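Local atomic coordinates of tailspike protein (Acinetobacter phage vB_ApiP_P1, PDB entry 6E1R), a protein that probably recognises and degrades the capsular polysaccharide of its Acinetobacter host, serving as the trimeric tailspike of the phage. Residues Arg441-Gly446 / Leu529-Val534; Leu468-Ile473 / Met543-Thr548; Ala485-Leu490 / Gly507-Ala512. All coordinates share one frame; numbering follows the deposited sequence.

Interaction 1: Arg441-Gly446 / Leu529-Val534; sequences RDFTVG and LVATAV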
loop_
_atom_site.group_PDB
_atom_site.type_symbol
_atom_site.label_atom_id
_atom_site.label_comp_id
_atom_site.label_asym_id
_atom_site.label_seq_id
_atom_site.Cartn_x
_atom_site.Cartn_y
_atom_site.Cartn_z
ATOM N N ARG A 441 -46.505 -8.224 -23.187
ATOM C CA ARG A 441 -47.732 -7.433 -23.203
ATOM C C ARG A 441 -48.660 -8.029 -24.251
ATOM O O ARG A 441 -48.553 -7.727 -25.442
ATOM C CB ARG A 441 -47.428 -5.965 -23.482
ATOM C CG ARG A 441 -46.429 -5.327 -22.518
ATOM C CD ARG A 441 -46.973 -5.252 -21.093
ATOM N NE ARG A 441 -46.837 -6.515 -20.368
ATOM C CZ ARG A 441 -47.334 -6.743 -19.158
ATOM N NH1 ARG A 441 -48.006 -5.792 -18.522
ATOM N NH2 ARG A 441 -47.163 -7.924 -18.583
ATOM N N ASP A 442 -49.570 -8.891 -23.806
ATOM C CA ASP A 442 -50.445 -9.639 -24.699
ATOM C C ASP A 442 -51.768 -8.897 -24.854
ATOM O O ASP A 442 -52.439 -8.596 -23.861
ATOM C CB ASP A 442 -50.672 -11.051 -24.163
ATOM C CG ASP A 442 -49.371 -11.775 -23.873
ATOM O OD1 ASP A 442 -48.394 -11.562 -24.621
ATOM O OD2 ASP A 442 -49.322 -12.551 -22.895
ATOM N N PHE A 443 -52.139 -8.608 -26.098
ATOM C CA PHE A 443 -53.323 -7.823 -26.406
ATOM C C PHE A 443 -54.306 -8.632 -27.239
ATOM O O PHE A 443 -53.916 -9.493 -28.033
ATOM C CB PHE A 443 -52.966 -6.546 -27.179
ATOM C CG PHE A 443 -52.214 -5.532 -26.371
ATOM C CD1 PHE A 443 -50.834 -5.598 -26.266
ATOM C CD2 PHE A 443 -52.883 -4.505 -25.728
ATOM C CE1 PHE A 443 -50.137 -4.664 -25.527
ATOM C CE2 PHE A 443 -52.190 -3.567 -24.988
ATOM C CZ PHE A 443 -50.816 -3.646 -24.887
ATOM N N THR A 444 -55.586 -8.343 -27.042
ATOM C CA THR A 444 -56.631 -8.659 -28.001
ATOM C C THR A 444 -57.134 -7.355 -28.607
ATOM O O THR A 444 -56.728 -6.262 -28.201
ATOM C CB THR A 444 -57.777 -9.440 -27.346
ATOM O OG1 THR A 444 -58.389 -8.641 -26.326
ATOM C CG2 THR A 444 -57.259 -10.730 -26.728
ATOM N N VAL A 445 -58.013 -7.475 -29.600
ATOM C CA VAL A 445 -58.510 -6.301 -30.311
ATOM C C VAL A 445 -59.173 -5.345 -29.328
ATOM O O VAL A 445 -60.224 -5.653 -28.754
ATOM C CB VAL A 445 -59.477 -6.697 -31.440
ATOM C CG1 VAL A 445 -60.055 -5.455 -32.099
ATOM C CG2 VAL A 445 -58.760 -7.559 -32.465
ATOM N N GLY A 446 -58.558 -4.181 -29.126
ATOM C CA GLY A 446 -59.099 -3.165 -28.248
ATOM C C GLY A 446 -58.824 -3.354 -26.773
ATOM O O GLY A 446 -59.358 -2.590 -25.961
ATOM N N LEU A 529 -49.298 3.359 -16.322
ATOM C CA LEU A 529 -49.346 3.713 -17.739
ATOM C C LEU A 529 -49.958 2.556 -18.517
ATOM O O LEU A 529 -49.351 1.487 -18.634
ATOM C CB LEU A 529 -47.947 4.040 -18.252
ATOM C CG LEU A 529 -47.844 4.456 -19.722
ATOM C CD1 LEU A 529 -48.561 5.776 -19.955
ATOM C CD2 LEU A 529 -46.393 4.545 -20.163
ATOM N N VAL A 530 -51.160 2.764 -19.050
ATOM C CA VAL A 530 -51.929 1.716 -19.709
ATOM C C VAL A 530 -51.886 1.932 -21.214
ATOM O O VAL A 530 -52.033 3.062 -21.697
ATOM C CB VAL A 530 -53.383 1.690 -19.198
ATOM C CG1 VAL A 530 -54.173 0.586 -19.884
ATOM C CG2 VAL A 530 -53.408 1.515 -17.688
ATOM N N ALA A 531 -51.681 0.846 -21.955
ATOM C CA ALA A 531 -51.710 0.854 -23.410
ATOM C C ALA A 531 -52.944 0.103 -23.889
ATOM O O ALA A 531 -53.208 -1.015 -23.433
ATOM C CB ALA A 531 -50.445 0.217 -23.990
ATOM N N THR A 532 -53.692 0.715 -24.802
ATOM C CA THR A 532 -54.893 0.118 -25.373
ATOM C C THR A 532 -54.678 -0.125 -26.859
ATOM O O THR A 532 -54.312 0.799 -27.594
ATOM C CB THR A 532 -56.112 1.016 -25.154
ATOM O OG1 THR A 532 -56.272 1.270 -23.753
ATOM C CG2 THR A 532 -57.369 0.348 -25.690
ATOM N N ALA A 533 -54.916 -1.359 -27.299
ATOM C CA ALA A 533 -54.675 -1.720 -28.690
ATOM C C ALA A 533 -55.578 -0.919 -29.623
ATOM O O ALA A 533 -56.745 -0.660 -29.318
ATOM C CB ALA A 533 -54.902 -3.218 -28.894
ATOM N N VAL A 534 -55.026 -0.531 -30.770
ATOM C CA VAL A 534 -55.711 0.313 -31.741
ATOM C C VAL A 534 -55.937 -0.491 -33.015
ATOM O O VAL A 534 -55.017 -1.153 -33.510
ATOM C CB VAL A 534 -54.909 1.593 -32.033
ATOM C CG1 VAL A 534 -55.557 2.392 -33.150
ATOM C CG2 VAL A 534 -54.786 2.433 -30.772
#
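F443 and A531 face each other across the interior of the C-terminal beta-sandwich domain, where the sheet holding strand 435-443 packs against the sheet holding strand 528-533. No hydrogen bond joins the two segments; the evidence for the contact is apolar packing plus the way one aromatic ring sets its edge against the opposite strand. CB of F443 points toward strand 528-533, and chi1 (-69°) sets CG anti to the carbonyl carbon, beside the backbone N. The far end of the ring meets A531 with CZ 4.0 Å from A531 CB, and its rim, near the ring plane, faces the backbone carbonyl: CE2 of F443 is 3.2 Å from A531 O. Nearer the root, F443 CD2 lies 4.0 Å from A533 CB, which approaches the ring obliquely. That same methyl, A533 CB, sits 3.6 Å from T444 O, just beyond the end of the strand.

Outside the buried ring, the loop bends back beside the C-terminal end of strand 528-533. G446 CA comes within 3.6 Å of A533 O, and G446 O is 3.6 Å from T532 CG2. The hydroxyl of T532, the other branch, is hydrogen-bonded to S448. Around this contact, F519 meets the F443 ring with planes at about 40°, V449 and M543 also touch F443, W521 packs on A531, and backbone bonds to strand 539-548 anchor strand 435-443 in the five-stranded sheet.

Interaction 2: Leu468-Ile473 / Met543-Thr548; sequences LLVNAI and MEVFTT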
loop_
_atom_site.group_PDB
_atom_site.type_symbol
_atom_site.label_atom_id
_atom_site.label_comp_id
_atom_site.label_asym_id
_atom_site.label_seq_id
_atom_site.Cartn_x
_atom_site.Cartn_y
_atom_site.Cartn_z
ATOM N N LEU A 468 -42.452 11.108 -21.246
ATOM C CA LEU A 468 -42.282 9.676 -21.464
ATOM C C LEU A 468 -42.047 9.407 -22.942
ATOM O O LEU A 468 -42.827 9.852 -23.790
ATOM C CB LEU A 468 -43.501 8.881 -20.982
ATOM C CG LEU A 468 -44.004 9.104 -19.557
ATOM C CD1 LEU A 468 -45.202 8.209 -19.283
ATOM C CD2 LEU A 468 -42.899 8.843 -18.548
ATOM N N LEU A 469 -40.977 8.678 -23.247
ATOM C CA LEU A 469 -40.697 8.192 -24.594
ATOM C C LEU A 469 -40.892 6.682 -24.594
ATOM O O LEU A 469 -40.136 5.954 -23.944
ATOM C CB LEU A 469 -39.283 8.564 -25.031
ATOM C CG LEU A 469 -38.860 8.099 -26.427
ATOM C CD1 LEU A 469 -39.756 8.701 -27.498
ATOM C CD2 LEU A 469 -37.400 8.442 -26.685
ATOM N N VAL A 470 -41.899 6.209 -25.325
ATOM C CA VAL A 470 -42.245 4.794 -25.367
ATOM C C VAL A 470 -41.967 4.262 -26.764
ATOM O O VAL A 470 -42.453 4.818 -27.756
ATOM C CB VAL A 470 -43.712 4.551 -24.979
ATOM C CG1 VAL A 470 -43.994 3.062 -24.947
ATOM C CG2 VAL A 470 -44.019 5.185 -23.633
ATOM N N ASN A 471 -41.191 3.185 -26.839
ATOM C CA ASN A 471 -40.940 2.470 -28.084
ATOM C C ASN A 471 -41.571 1.091 -27.951
ATOM O O ASN A 471 -41.037 0.221 -27.253
ATOM C CB ASN A 471 -39.443 2.370 -28.375
ATOM C CG ASN A 471 -39.148 1.709 -29.710
ATOM O OD1 ASN A 471 -38.028 1.266 -29.961
ATOM N ND2 ASN A 471 -40.150 1.653 -30.579
ATOM N N ALA A 472 -42.707 0.895 -28.614
ATOM C CA ALA A 472 -43.413 -0.376 -28.594
ATOM C C ALA A 472 -43.063 -1.168 -29.845
ATOM O O ALA A 472 -43.011 -0.616 -30.948
ATOM C CB ALA A 472 -44.925 -0.166 -28.509
ATOM N N ILE A 473 -42.817 -2.465 -29.665
ATOM C CA ILE A 473 -42.449 -3.350 -30.758
ATOM C C ILE A 473 -43.288 -4.616 -30.680
ATOM O O ILE A 473 -43.878 -4.941 -29.647
ATOM C CB ILE A 473 -40.948 -3.708 -30.741
ATOM C CG1 ILE A 473 -40.599 -4.442 -29.445
ATOM C CG2 ILE A 473 -40.093 -2.461 -30.912
ATOM C CD1 ILE A 473 -39.247 -5.113 -29.467
HETATM N N MSE A 543 -42.738 -3.006 -24.579
HETATM C CA MSE A 543 -42.491 -1.570 -24.542
HETATM C C MSE A 543 -41.162 -1.233 -23.876
HETATM O O MSE A 543 -40.673 -1.975 -23.021
HETATM C CB MSE A 543 -43.623 -0.843 -23.809
HETATM C CG MSE A 543 -44.883 -0.614 -24.632
HETATM SE SE MSE A 543 -45.848 -2.251 -25.062
HETATM C CE MSE A 543 -47.581 -1.472 -25.482
ATOM N N GLU A 544 -40.584 -0.105 -24.278
ATOM C CA GLU A 544 -39.398 0.453 -23.640
ATOM C C GLU A 544 -39.665 1.924 -23.366
ATOM O O GLU A 544 -39.898 2.697 -24.301
ATOM C CB GLU A 544 -38.155 0.282 -24.518
ATOM C CG GLU A 544 -37.681 -1.154 -24.636
ATOM C CD GLU A 544 -36.512 -1.318 -25.587
ATOM O OE1 GLU A 544 -36.658 -0.976 -26.780
ATOM O OE2 GLU A 544 -35.444 -1.789 -25.141
ATOM N N VAL A 545 -39.637 2.306 -22.093
ATOM C CA VAL A 545 -40.008 3.649 -21.667
ATOM C C VAL A 545 -38.753 4.394 -21.233
ATOM O O VAL A 545 -37.908 3.846 -20.515
ATOM C CB VAL A 545 -41.049 3.610 -20.531
ATOM C CG1 VAL A 545 -41.501 5.017 -20.168
ATOM C CG2 VAL A 545 -42.239 2.752 -20.933
ATOM N N PHE A 546 -38.639 5.647 -21.667
ATOM C CA PHE A 546 -37.540 6.536 -21.299
ATOM C C PHE A 546 -38.159 7.792 -20.701
ATOM O O PHE A 546 -38.835 8.549 -21.405
ATOM C CB PHE A 546 -36.669 6.882 -22.509
ATOM C CG PHE A 546 -36.133 5.685 -23.245
ATOM C CD1 PHE A 546 -36.916 5.014 -24.172
ATOM C CD2 PHE A 546 -34.840 5.238 -23.021
ATOM C CE1 PHE A 546 -36.424 3.915 -24.854
ATOM C CE2 PHE A 546 -34.340 4.140 -23.702
ATOM C CZ PHE A 546 -35.134 3.478 -24.618
ATOM N N THR A 547 -37.926 8.021 -19.412
ATOM C CA THR A 547 -38.581 9.103 -18.696
ATOM C C THR A 547 -37.643 10.291 -18.528
ATOM O O THR A 547 -36.417 10.149 -18.534
ATOM C CB THR A 547 -39.074 8.640 -17.322
ATOM O OG1 THR A 547 -37.970 8.576 -16.411
ATOM C CG2 THR A 547 -39.721 7.267 -17.424
ATOM N N THR A 548 -38.240 11.472 -18.384
ATOM C CA THR A 548 -37.515 12.713 -18.166
ATOM C C THR A 548 -38.334 13.585 -17.228
ATOM O O THR A 548 -39.559 13.661 -17.355
ATOM C CB THR A 548 -37.255 13.459 -19.485
ATOM O OG1 THR A 548 -36.584 12.590 -20.407
ATOM C CG2 THR A 548 -36.397 14.693 -19.249
#
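V470 and V545 project in parallel from adjacent strands, with V470 CG2 4.0 Å from V545 CG2. On this face, the side chain of M543, a selenomethionine, has CG anti to its carbonyl carbon (chi1 -79°), fitted between two neighbouring bumps of the opposite strand, 3.8 Å from V470 CG1 and 3.9 Å from A472 CB. The bend at chi2 (68°) turns SE, which lies 4.1 Å from A472 CB. At the other end, L468 CD2 lies beside T547 CG2 at 3.7 Å; CG2 of T547 is anti to the carbonyl carbon, beside the backbone N, whereas T547 OG1 bonds V551 O. F519 and W521 of the opposing sheet press on this row, which therefore lines the interior of the sandwich.

The strands run antiparallel, at 167° between their directions, as neighbours 465-474 and 539-548 in the five-stranded sheet. L469 and F546 form a hydrogen-bonded pair, L469 N to F546 O at 2.8 Å and F546 N to L469 O at 2.7 Å.

The reverse face carries L469, N471, E544 and F546 and is met by R467, G465 and N550 of the second subunit. L469 O lies at the edge of the F546 ring, near its plane, 3.4 Å from CD1. N471 and E544 run alongside each other: N471 ND2 bonds A485 O and S484 OG, E544 OE2 bonds Y435 OH, and ND2 of N550 of the second subunit bonds N471 OD1 and, weakly, E544 OE1.

Interaction 3: Ala485-Leu490 / Gly507-Ala512; sequences AVYELL and GLTSGA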
loop_
_atom_site.group_PDB
_atom_site.type_symbol
_atom_site.label_atom_id
_atom_site.label_comp_id
_atom_site.label_asym_id
_atom_site.label_seq_id
_atom_site.Cartn_x
_atom_site.Cartn_y
_atom_site.Cartn_z
ATOM N N ALA A 485 -42.946 1.380 -33.127
ATOM C CA ALA A 485 -43.667 2.639 -33.015
ATOM C C ALA A 485 -43.148 3.389 -31.800
ATOM O O ALA A 485 -42.846 2.781 -30.770
ATOM C CB ALA A 485 -45.179 2.417 -32.899
ATOM N N VAL A 486 -43.045 4.710 -31.925
ATOM C CA VAL A 486 -42.547 5.567 -30.858
ATOM C C VAL A 486 -43.643 6.553 -30.478
ATOM O O VAL A 486 -44.394 7.024 -31.339
ATOM C CB VAL A 486 -41.251 6.305 -31.261
ATOM C CG1 VAL A 486 -40.139 5.307 -31.515
ATOM C CG2 VAL A 486 -41.482 7.169 -32.488
ATOM N N TYR A 487 -43.745 6.843 -29.185
ATOM C CA TYR A 487 -44.753 7.751 -28.660
ATOM C C TYR A 487 -44.094 8.725 -27.696
ATOM O O TYR A 487 -43.245 8.335 -26.890
ATOM C CB TYR A 487 -45.875 6.985 -27.945
ATOM C CG TYR A 487 -46.528 5.911 -28.788
ATOM C CD1 TYR A 487 -45.969 4.642 -28.883
ATOM C CD2 TYR A 487 -47.706 6.160 -29.479
ATOM C CE1 TYR A 487 -46.559 3.655 -29.648
ATOM C CE2 TYR A 487 -48.305 5.176 -30.247
ATOM C CZ TYR A 487 -47.725 3.926 -30.327
ATOM O OH TYR A 487 -48.313 2.943 -31.087
ATOM N N GLU A 488 -44.490 9.991 -27.781
ATOM C CA GLU A 488 -43.982 11.039 -26.905
ATOM C C GLU A 488 -45.133 11.516 -26.031
ATOM O O GLU A 488 -46.122 12.052 -26.543
ATOM C CB GLU A 488 -43.401 12.194 -27.722
ATOM C CG GLU A 488 -42.706 13.271 -26.906
ATOM C CD GLU A 488 -41.251 12.939 -26.619
ATOM O OE1 GLU A 488 -40.897 11.740 -26.598
ATOM O OE2 GLU A 488 -40.454 13.882 -26.425
ATOM N N LEU A 489 -45.007 11.325 -24.719
ATOM C CA LEU A 489 -46.108 11.561 -23.795
ATOM C C LEU A 489 -45.683 12.526 -22.699
ATOM O O LEU A 489 -44.603 12.380 -22.121
ATOM C CB LEU A 489 -46.595 10.248 -23.172
ATOM C CG LEU A 489 -46.942 9.116 -24.141
ATOM C CD1 LEU A 489 -47.255 7.838 -23.379
ATOM C CD2 LEU A 489 -48.105 9.510 -25.040
ATOM N N LEU A 490 -46.541 13.504 -22.416
ATOM C CA LEU A 490 -46.416 14.359 -21.244
ATOM C C LEU A 490 -47.405 13.884 -20.190
ATOM O O LEU A 490 -48.599 13.756 -20.470
ATOM C CB LEU A 490 -46.688 15.822 -21.590
ATOM C CG LEU A 490 -45.543 16.638 -22.186
ATOM C CD1 LEU A 490 -45.958 18.094 -22.341
ATOM C CD2 LEU A 490 -44.292 16.518 -21.329
ATOM N N GLY A 507 -44.249 5.800 -36.788
ATOM C CA GLY A 507 -44.249 4.376 -37.044
ATOM C C GLY A 507 -45.642 3.817 -37.256
ATOM O O GLY A 507 -46.590 4.519 -37.613
ATOM N N LEU A 508 -45.755 2.507 -37.028
ATOM C CA LEU A 508 -47.011 1.784 -37.228
ATOM C C LEU A 508 -47.914 2.033 -36.022
ATOM O O LEU A 508 -47.985 1.247 -35.075
ATOM C CB LEU A 508 -46.744 0.300 -37.445
ATOM C CG LEU A 508 -45.700 -0.014 -38.518
ATOM C CD1 LEU A 508 -45.453 -1.510 -38.614
ATOM C CD2 LEU A 508 -46.119 0.552 -39.864
ATOM N N THR A 509 -48.629 3.157 -36.072
ATOM C CA THR A 509 -49.435 3.632 -34.956
ATOM C C THR A 509 -50.933 3.559 -35.229
ATOM O O THR A 509 -51.723 4.064 -34.424
ATOM C CB THR A 509 -49.045 5.067 -34.593
ATOM O OG1 THR A 509 -49.182 5.909 -35.745
ATOM C CG2 THR A 509 -47.607 5.122 -34.101
ATOM N N SER A 510 -51.347 2.947 -36.338
ATOM C CA SER A 510 -52.748 2.949 -36.735
ATOM C C SER A 510 -53.415 1.585 -36.646
ATOM O O SER A 510 -54.644 1.511 -36.759
ATOM C CB SER A 510 -52.889 3.484 -38.168
ATOM O OG SER A 510 -52.481 4.838 -38.246
ATOM N N GLY A 511 -52.654 0.513 -36.450
ATOM C CA GLY A 511 -53.253 -0.800 -36.308
ATOM C C GLY A 511 -53.790 -1.383 -37.594
ATOM O O GLY A 511 -54.784 -2.116 -37.566
ATOM N N ALA A 512 -53.157 -1.075 -38.729
ATOM C CA ALA A 512 -53.611 -1.622 -40.004
ATOM C C ALA A 512 -53.492 -3.139 -40.035
ATOM O O ALA A 512 -54.231 -3.804 -40.770
ATOM C CB ALA A 512 -52.821 -0.999 -41.154
#
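A485 and T509 touch through methyl groups, A485 CB lying 3.8 Å from T509 CG2, at the point where strand 497-507 runs out into a loop. The apolar part of the contact centres on that threonine methyl. T509 CG2 also comes 3.9 Å from CE2 of the Y487 ring, approaching it obliquely, and 3.8 Å from Y487 OH; the ring and the threonine pass one another, running opposite ways. T509 CG2 is anti to the carbonyl carbon, which sets it against both A485 CB and Y487. A methyl-to-carbonyl contact adds to this, A485 CB sitting 3.7 Å from L508 O.

Between the backbones, A485 and G507 form an antiparallel non-hydrogen-bonded pair with CA atoms 4.4 Å apart.

Polar bonds run within the loop or outwards, none across. T509 N gives a weak bond to G507 O, 2.9 Å, closing an inverse gamma turn centred on L508; T509 OG1 adds a long, weak one to the same oxygen. Y487 OH bonds P517 O and F519 N, and L508 O bonds S518 OG, fastening both segments to the end of the loop and the start of strand 519-523.

Together these features mark the open end of a beta hairpin, strands 484-494 and 497-507, from which an inverse gamma turn starts the crossing to strand 519-523 in the facing sheet.

From the N terminus, strand 435-443 leads into 441-446, which meets 529-534, closing the loop of interaction 1. Inside that loop comes 468-473, which closes its own loop only at 543-548, beyond 529-534, so interactions 1 and 2 cross. The short loop of interaction 3, 485-490 to 507-512, is nested within both. Interaction 1 joins the two sheets of the sandwich, interaction 2 pairs strands inside the five-stranded sheet, and interaction 3 ties that sheet's hairpin to the outgoing loop. They touch directly: A531 CB lies 3.6 Å from M543 CE, V534 CG1 3.8 Å from S510 O, and V470 O 2.8 Å from Y487 N, a probable hydrogen bond.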